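Local structure of TqaL (Neurospora crassa, 7EEH) at residues S207-M212 with R234-H239; M192-G197 with L241-L246. The protein belongs to the 2OG-Fe dioxygenase family of the cupin clan and binds an iron ion, here Fe (III), in a double-stranded beta-helix (jelly-roll) core. The protein carries 1 engineered substitution. All blocks are in the same frame, centred on the assembly; numbering follows the deposited sequence.

Contact 1: S207-M212 with R234-H239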
loop_
_atom_site.group_PDB
_atom_site.type_symbol
_atom_site.label_atom_id
_atom_site.label_comp_id
_atom_site.label_asym_id
_atom_site.label_seq_id
_atom_site.Cartn_x
_atom_site.Cartn_y
_atom_site.Cartn_z
ATOM N N SER B 207 -11.671 4.219 -33.658
ATOM C CA SER B 207 -10.890 3.150 -34.264
ATOM C C SER B 207 -10.642 2.025 -33.253
ATOM O O SER B 207 -10.180 2.268 -32.133
ATOM C CB SER B 207 -9.580 3.734 -34.804
ATOM O OG SER B 207 -8.496 2.831 -34.744
ATOM N N ALA B 208 -10.988 0.806 -33.654
ATOM C CA ALA B 208 -10.824 -0.393 -32.824
ATOM C C ALA B 208 -11.430 -0.210 -31.430
ATOM O O ALA B 208 -10.791 -0.456 -30.407
ATOM C CB ALA B 208 -9.353 -0.790 -32.738
ATOM N N VAL B 209 -12.690 0.226 -31.398
ATOM C CA VAL B 209 -13.430 0.436 -30.156
ATOM C C VAL B 209 -14.256 -0.810 -29.873
ATOM O O VAL B 209 -14.930 -1.326 -30.772
ATOM C CB VAL B 209 -14.328 1.683 -30.243
ATOM C CG1 VAL B 209 -15.341 1.702 -29.108
ATOM C CG2 VAL B 209 -13.479 2.950 -30.211
ATOM N N THR B 210 -14.208 -1.297 -28.631
ATOM C CA THR B 210 -15.025 -2.436 -28.214
ATOM C C THR B 210 -16.254 -1.899 -27.496
ATOM O O THR B 210 -16.125 -1.180 -26.496
ATOM C CB THR B 210 -14.244 -3.388 -27.304
ATOM O OG1 THR B 210 -13.000 -3.746 -27.923
ATOM C CG2 THR B 210 -15.054 -4.662 -26.993
ATOM N N PHE B 211 -17.434 -2.205 -28.033
ATOM C CA PHE B 211 -18.706 -1.931 -27.376
ATOM C C PHE B 211 -19.192 -3.195 -26.688
ATOM O O PHE B 211 -19.041 -4.294 -27.218
ATOM C CB PHE B 211 -19.763 -1.461 -28.382
ATOM C CG PHE B 211 -19.365 -0.238 -29.140
ATOM C CD1 PHE B 211 -19.580 1.016 -28.603
ATOM C CD2 PHE B 211 -18.748 -0.341 -30.377
ATOM C CE1 PHE B 211 -19.200 2.159 -29.287
ATOM C CE2 PHE B 211 -18.361 0.801 -31.075
ATOM C CZ PHE B 211 -18.591 2.052 -30.524
HETATM N N MSE B 212 -19.777 -3.043 -25.512
HETATM C CA MSE B 212 -20.462 -4.175 -24.926
HETATM C C MSE B 212 -21.919 -3.828 -24.735
HETATM O O MSE B 212 -22.261 -2.696 -24.382
HETATM C CB MSE B 212 -19.818 -4.579 -23.620
HETATM C CG MSE B 212 -18.413 -5.148 -23.818
HETATM SE SE MSE B 212 -17.596 -5.104 -22.083
HETATM C CE MSE B 212 -19.039 -5.936 -21.150
ATOM N N ARG B 234 -18.291 1.111 -23.366
ATOM C CA ARG B 234 -17.506 1.476 -24.536
ATOM C C ARG B 234 -16.055 1.578 -24.096
ATOM O O ARG B 234 -15.744 2.280 -23.130
ATOM C CB ARG B 234 -17.982 2.803 -25.147
ATOM C CG ARG B 234 -17.209 3.281 -26.385
ATOM C CD ARG B 234 -15.943 4.086 -26.011
ATOM N NE ARG B 234 -15.388 4.822 -27.138
ATOM C CZ ARG B 234 -14.158 5.335 -27.161
ATOM N NH1 ARG B 234 -13.348 5.188 -26.119
ATOM N NH2 ARG B 234 -13.734 5.996 -28.229
ATOM N N VAL B 235 -15.168 0.908 -24.818
ATOM C CA VAL B 235 -13.775 0.830 -24.422
ATOM C C VAL B 235 -12.884 0.866 -25.659
ATOM O O VAL B 235 -13.305 0.493 -26.758
ATOM C CB VAL B 235 -13.539 -0.436 -23.578
ATOM C CG1 VAL B 235 -13.264 -1.634 -24.443
ATOM C CG2 VAL B 235 -12.438 -0.195 -22.662
ATOM N N GLN B 236 -11.646 1.337 -25.478
ATOM C CA GLN B 236 -10.706 1.444 -26.592
ATOM C C GLN B 236 -9.286 1.180 -26.100
ATOM O O GLN B 236 -8.713 2.009 -25.392
ATOM C CB GLN B 236 -10.794 2.820 -27.243
ATOM C CG GLN B 236 -9.955 2.931 -28.509
ATOM C CD GLN B 236 -9.797 4.363 -28.978
ATOM O OE1 GLN B 236 -9.592 5.270 -28.175
ATOM N NE2 GLN B 236 -9.902 4.574 -30.281
ATOM N N HIS B 237 -8.699 0.054 -26.499
ATOM C CA HIS B 237 -7.296 -0.170 -26.191
ATOM C C HIS B 237 -6.442 0.848 -26.932
ATOM O O HIS B 237 -6.642 1.087 -28.124
ATOM C CB HIS B 237 -6.851 -1.571 -26.594
ATOM C CG HIS B 237 -7.703 -2.682 -26.064
ATOM N ND1 HIS B 237 -8.973 -2.935 -26.530
ATOM C CD2 HIS B 237 -7.425 -3.669 -25.177
ATOM C CE1 HIS B 237 -9.454 -4.013 -25.932
ATOM N NE2 HIS B 237 -8.530 -4.482 -25.113
ATOM N N ARG B 238 -5.486 1.449 -26.231
ATOM C CA ARG B 238 -4.551 2.372 -26.873
ATOM C C ARG B 238 -3.120 2.249 -26.384
ATOM O O ARG B 238 -2.214 2.679 -27.098
ATOM C CB ARG B 238 -5.001 3.835 -26.684
ATOM C CG ARG B 238 -6.513 4.050 -26.717
ATOM C CD ARG B 238 -6.936 5.366 -26.076
ATOM N NE ARG B 238 -6.048 6.452 -26.447
ATOM C CZ ARG B 238 -6.421 7.722 -26.551
ATOM N NH1 ARG B 238 -7.679 8.062 -26.306
ATOM N NH2 ARG B 238 -5.532 8.652 -26.903
ATOM N N HIS B 239 -2.868 1.705 -25.208
ATOM C CA HIS B 239 -1.541 1.706 -24.623
ATOM C C HIS B 239 -1.174 0.296 -24.197
ATOM O O HIS B 239 -2.033 -0.492 -23.779
ATOM C CB HIS B 239 -1.465 2.662 -23.417
ATOM C CG HIS B 239 -1.875 4.070 -23.734
ATOM N ND1 HIS B 239 -2.993 4.663 -23.186
ATOM C CD2 HIS B 239 -1.320 4.999 -24.550
ATOM C CE1 HIS B 239 -3.105 5.899 -23.643
ATOM N NE2 HIS B 239 -2.105 6.126 -24.475
HETATM O O HOH W 1 -7.967 -0.779 -29.627
HETATM O O HOH W 2 -11.138 -2.013 -28.140
#

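Contact 2: M192-G197 with L241-L246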
loop_
_atom_site.group_PDB
_atom_site.type_symbol
_atom_site.label_atom_id
_atom_site.label_comp_id
_atom_site.label_asym_id
_atom_site.label_seq_id
_atom_site.Cartn_x
_atom_site.Cartn_y
_atom_site.Cartn_z
HETATM N N MSE B 192 -10.702 -12.317 -22.586
HETATM C CA MSE B 192 -9.756 -11.267 -22.208
HETATM C C MSE B 192 -8.995 -10.842 -23.465
HETATM O O MSE B 192 -8.488 -11.694 -24.220
HETATM C CB MSE B 192 -8.776 -11.753 -21.119
HETATM C CG MSE B 192 -7.790 -10.682 -20.640
HETATM SE SE MSE B 192 -7.068 -11.030 -18.883
HETATM C CE MSE B 192 -5.310 -11.874 -19.294
ATOM N N THR B 193 -8.934 -9.536 -23.710
ATOM C CA THR B 193 -8.225 -8.973 -24.855
ATOM C C THR B 193 -7.221 -7.956 -24.343
ATOM O O THR B 193 -7.602 -6.967 -23.705
ATOM C CB THR B 193 -9.190 -8.318 -25.836
ATOM O OG1 THR B 193 -9.892 -7.258 -25.171
ATOM C CG2 THR B 193 -10.202 -9.344 -26.320
ATOM N N THR B 194 -5.948 -8.200 -24.625
ATOM C CA THR B 194 -4.849 -7.409 -24.100
ATOM C C THR B 194 -4.077 -6.841 -25.281
ATOM O O THR B 194 -3.737 -7.571 -26.213
ATOM C CB THR B 194 -3.953 -8.269 -23.210
ATOM O OG1 THR B 194 -4.676 -8.627 -22.019
ATOM C CG2 THR B 194 -2.669 -7.542 -22.826
ATOM N N TYR B 195 -3.840 -5.537 -25.247
ATOM C CA TYR B 195 -3.224 -4.805 -26.341
ATOM C C TYR B 195 -1.710 -4.825 -26.199
ATOM O O TYR B 195 -1.173 -4.508 -25.133
ATOM C CB TYR B 195 -3.757 -3.378 -26.327
ATOM C CG TYR B 195 -3.087 -2.364 -27.203
ATOM C CD1 TYR B 195 -1.946 -1.686 -26.776
ATOM C CD2 TYR B 195 -3.641 -2.016 -28.426
ATOM C CE1 TYR B 195 -1.353 -0.713 -27.573
ATOM C CE2 TYR B 195 -3.056 -1.050 -29.228
ATOM C CZ TYR B 195 -1.917 -0.405 -28.797
ATOM O OH TYR B 195 -1.351 0.562 -29.594
ATOM N N LEU B 196 -1.024 -5.198 -27.271
ATOM C CA LEU B 196 0.431 -5.223 -27.261
ATOM C C LEU B 196 1.063 -4.033 -27.968
ATOM O O LEU B 196 2.155 -3.610 -27.575
ATOM C CB LEU B 196 0.950 -6.511 -27.913
ATOM C CG LEU B 196 0.614 -7.805 -27.177
ATOM C CD1 LEU B 196 1.244 -9.004 -27.921
ATOM C CD2 LEU B 196 1.094 -7.692 -25.720
ATOM N N GLY B 197 0.426 -3.513 -29.006
ATOM C CA GLY B 197 0.967 -2.392 -29.750
ATOM C C GLY B 197 0.143 -2.169 -31.001
ATOM O O GLY B 197 -0.803 -2.907 -31.290
ATOM N N LEU B 241 -0.583 -3.042 -22.896
ATOM C CA LEU B 241 -1.171 -3.900 -21.863
ATOM C C LEU B 241 -2.532 -3.412 -21.376
ATOM O O LEU B 241 -3.036 -3.979 -20.406
ATOM C CB LEU B 241 -0.255 -4.093 -20.645
ATOM C CG LEU B 241 1.053 -4.856 -20.904
ATOM C CD1 LEU B 241 1.904 -4.919 -19.642
ATOM C CD2 LEU B 241 0.756 -6.259 -21.425
ATOM N N ASP B 242 -3.130 -2.387 -21.992
ATOM C CA ASP B 242 -4.567 -2.184 -21.865
ATOM C C ASP B 242 -5.289 -3.525 -22.001
ATOM O O ASP B 242 -5.061 -4.263 -22.967
ATOM C CB ASP B 242 -5.068 -1.220 -22.942
ATOM C CG ASP B 242 -4.816 0.266 -22.596
ATOM O OD1 ASP B 242 -4.327 0.585 -21.485
ATOM O OD2 ASP B 242 -5.137 1.114 -23.452
ATOM N N THR B 243 -6.157 -3.835 -21.037
ATOM C CA THR B 243 -6.770 -5.160 -20.929
ATOM C C THR B 243 -8.255 -5.046 -20.608
ATOM O O THR B 243 -8.640 -4.399 -19.626
ATOM C CB THR B 243 -6.078 -6.011 -19.849
ATOM O OG1 THR B 243 -4.739 -6.330 -20.257
ATOM C CG2 THR B 243 -6.822 -7.312 -19.640
ATOM N N LEU B 244 -9.076 -5.683 -21.437
ATOM C CA LEU B 244 -10.512 -5.832 -21.219
ATOM C C LEU B 244 -10.805 -7.286 -20.887
ATOM O O LEU B 244 -10.361 -8.182 -21.611
ATOM C CB LEU B 244 -11.295 -5.423 -22.471
ATOM C CG LEU B 244 -12.789 -5.726 -22.408
ATOM C CD1 LEU B 244 -13.475 -4.799 -21.403
ATOM C CD2 LEU B 244 -13.437 -5.640 -23.799
ATOM N N LEU B 245 -11.547 -7.522 -19.806
ATOM C CA LEU B 245 -12.020 -8.852 -19.445
ATOM C C LEU B 245 -13.541 -8.802 -19.312
ATOM O O LEU B 245 -14.075 -7.886 -18.687
ATOM C CB LEU B 245 -11.377 -9.308 -18.127
ATOM C CG LEU B 245 -11.824 -10.624 -17.481
ATOM C CD1 LEU B 245 -11.367 -11.792 -18.333
ATOM C CD2 LEU B 245 -11.212 -10.722 -16.096
ATOM N N LEU B 246 -14.247 -9.771 -19.895
ATOM C CA LEU B 246 -15.707 -9.733 -19.889
ATOM C C LEU B 246 -16.279 -11.132 -19.713
ATOM O O LEU B 246 -15.699 -12.117 -20.171
ATOM C CB LEU B 246 -16.274 -9.099 -21.170
ATOM C CG LEU B 246 -15.958 -9.696 -22.546
ATOM C CD1 LEU B 246 -16.915 -10.828 -22.921
ATOM C CD2 LEU B 246 -16.016 -8.598 -23.592
#

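Contact 1: S207-M212 with R234-H239
The short antiparallel sheet near the iron site of this cupin-clan fold pairs strand 209-212 with strand 234-236. Thr210 and Val235 form its hydrogen-bonded pair. Thr210 N donates to Val235 O at 2.7 Å, and Val235 N donates back to Thr210 O at 2.8 Å. Both bonds are bent at the hydrogen, each to 148°. On the same face the two side chains lie side by side and point the same way. Val235 CG1 sits in the crowded position between the backbone N and the carbonyl carbon. It meets Thr210 CB at 3.5 Å, tighter than usual carbon packing.

On the other face, Val209 spreads its two methyls over Arg234. CG2 lies over one face of the guanidinium, 3.6 Å from Arg234 NH2, while CG1 meets the arginine CG. The Arg234 chain bends at chi2 (-86°), and its CG also touches Phe211 CE1. The Gln236 side chain runs extended beyond CG, and its NE2 reaches Ser207 O at 3.0 Å. That bond is nearly straight (174°), lies in the amide plane and uses a carbonyl lone pair. NE2 also bonds Leu203 O, so one amide group grips two backbone carbonyls ahead of Ala208.

Past the hydrogen-bonded pair, two waters link the chains. One bridges Ala208 O and His237 O. The other gathers Ala208 O, Thr210 OG1 and, at the ring edge of His237, ND1. The other ring nitrogen, NE2, bonds Thr193 O of strand 190-199.

Arg234 NH2 bonds Asn206, and Phe211 packs on Pro228 of the second subunit. Strand 252-255, which carries the iron ligand His253, lies beside strand 209-213. The side chains of Thr210, Val235 and His237 touch Leu244 of strand 243-247 in the large sheet.

Contact 2: M192-G197 with L241-L246
Strands 192-197 and 243-246 run almost exactly antiparallel, at 176°, with their axes 4.7 Å apart at closest approach. They are neighbours in the large antiparallel sheet of the double-stranded beta-helix. Thr193 and Leu244 form the hydrogen-bonded pair. Thr193 N donates to Leu244 O at 2.9 Å, nearly along the C=O axis, and Leu244 N returns a bond to Thr193 O. The pairing runs on past the strand start. Tyr195 N donates to Asp242 O, and Leu241 N closes on Tyr195 O at 2.7 Å.

Thr194 and Thr243 stand side by side as a non-hydrogen-bonded pair. Each has OG1 anti to its carbonyl carbon. This brings the hydroxyls together, and Thr194 OG1 donates to Thr243 OG1 at 2.9 Å. Thr243 OG1 in turn donates to Leu241 O, from above the carbonyl plane, so the two hydroxyls form a directed hydrogen-bond chain ending on the backbone.

The same face carries apolar contacts. Met192, a selenomethionine, has CG anti to its backbone N (chi1 -178°). Its CG rests on Thr243 CG2 at 3.6 Å, and its CB meets Leu245 CD1. Just before the strand, Leu241 brings CD2 alongside Thr194 CG2. Helix 128-141 covers Met192, Thr194 and Leu245, while helix 38-48 covers Leu241 and Thr243.

The opposite face holds Thr193 and Leu244, side by side. The side chain of Thr193 is about 3 Å from a bound TRS molecule and about 7 Å from the iron, consistent with this face lining the pocket around the metal. Asp242 OD1 bonds Gly38 N, and OD2 takes the N-H groups of Arg238 and His239. Thr193 OG1 occupies the crowded position between its backbone N and carbonyl carbon (chi1 60°), 3.6 Å from Leu244 CB.

In the fold
Both contacts are buried antiparallel pairings, with centres about 10 Å apart. Contact 2 is the more central, lies in the large sheet and is backed by helices. Contact 1 belongs to the smaller sheet and reaches the second subunit through Phe211 and Arg234. It is nested within the chain loop that contact 2 closes. Their chemistry differs in part. Both have direct backbone bonds; contact 2 adds a hydroxyl-to-hydroxyl bond, contact 1 a Gln236 amide bond and two bridging waters. His237 joins the two, since its NE2 probably bonds Thr193 O at 3.0 Å. The side chains of Thr210 and Thr193, one from each contact, lie at similar distances from the iron.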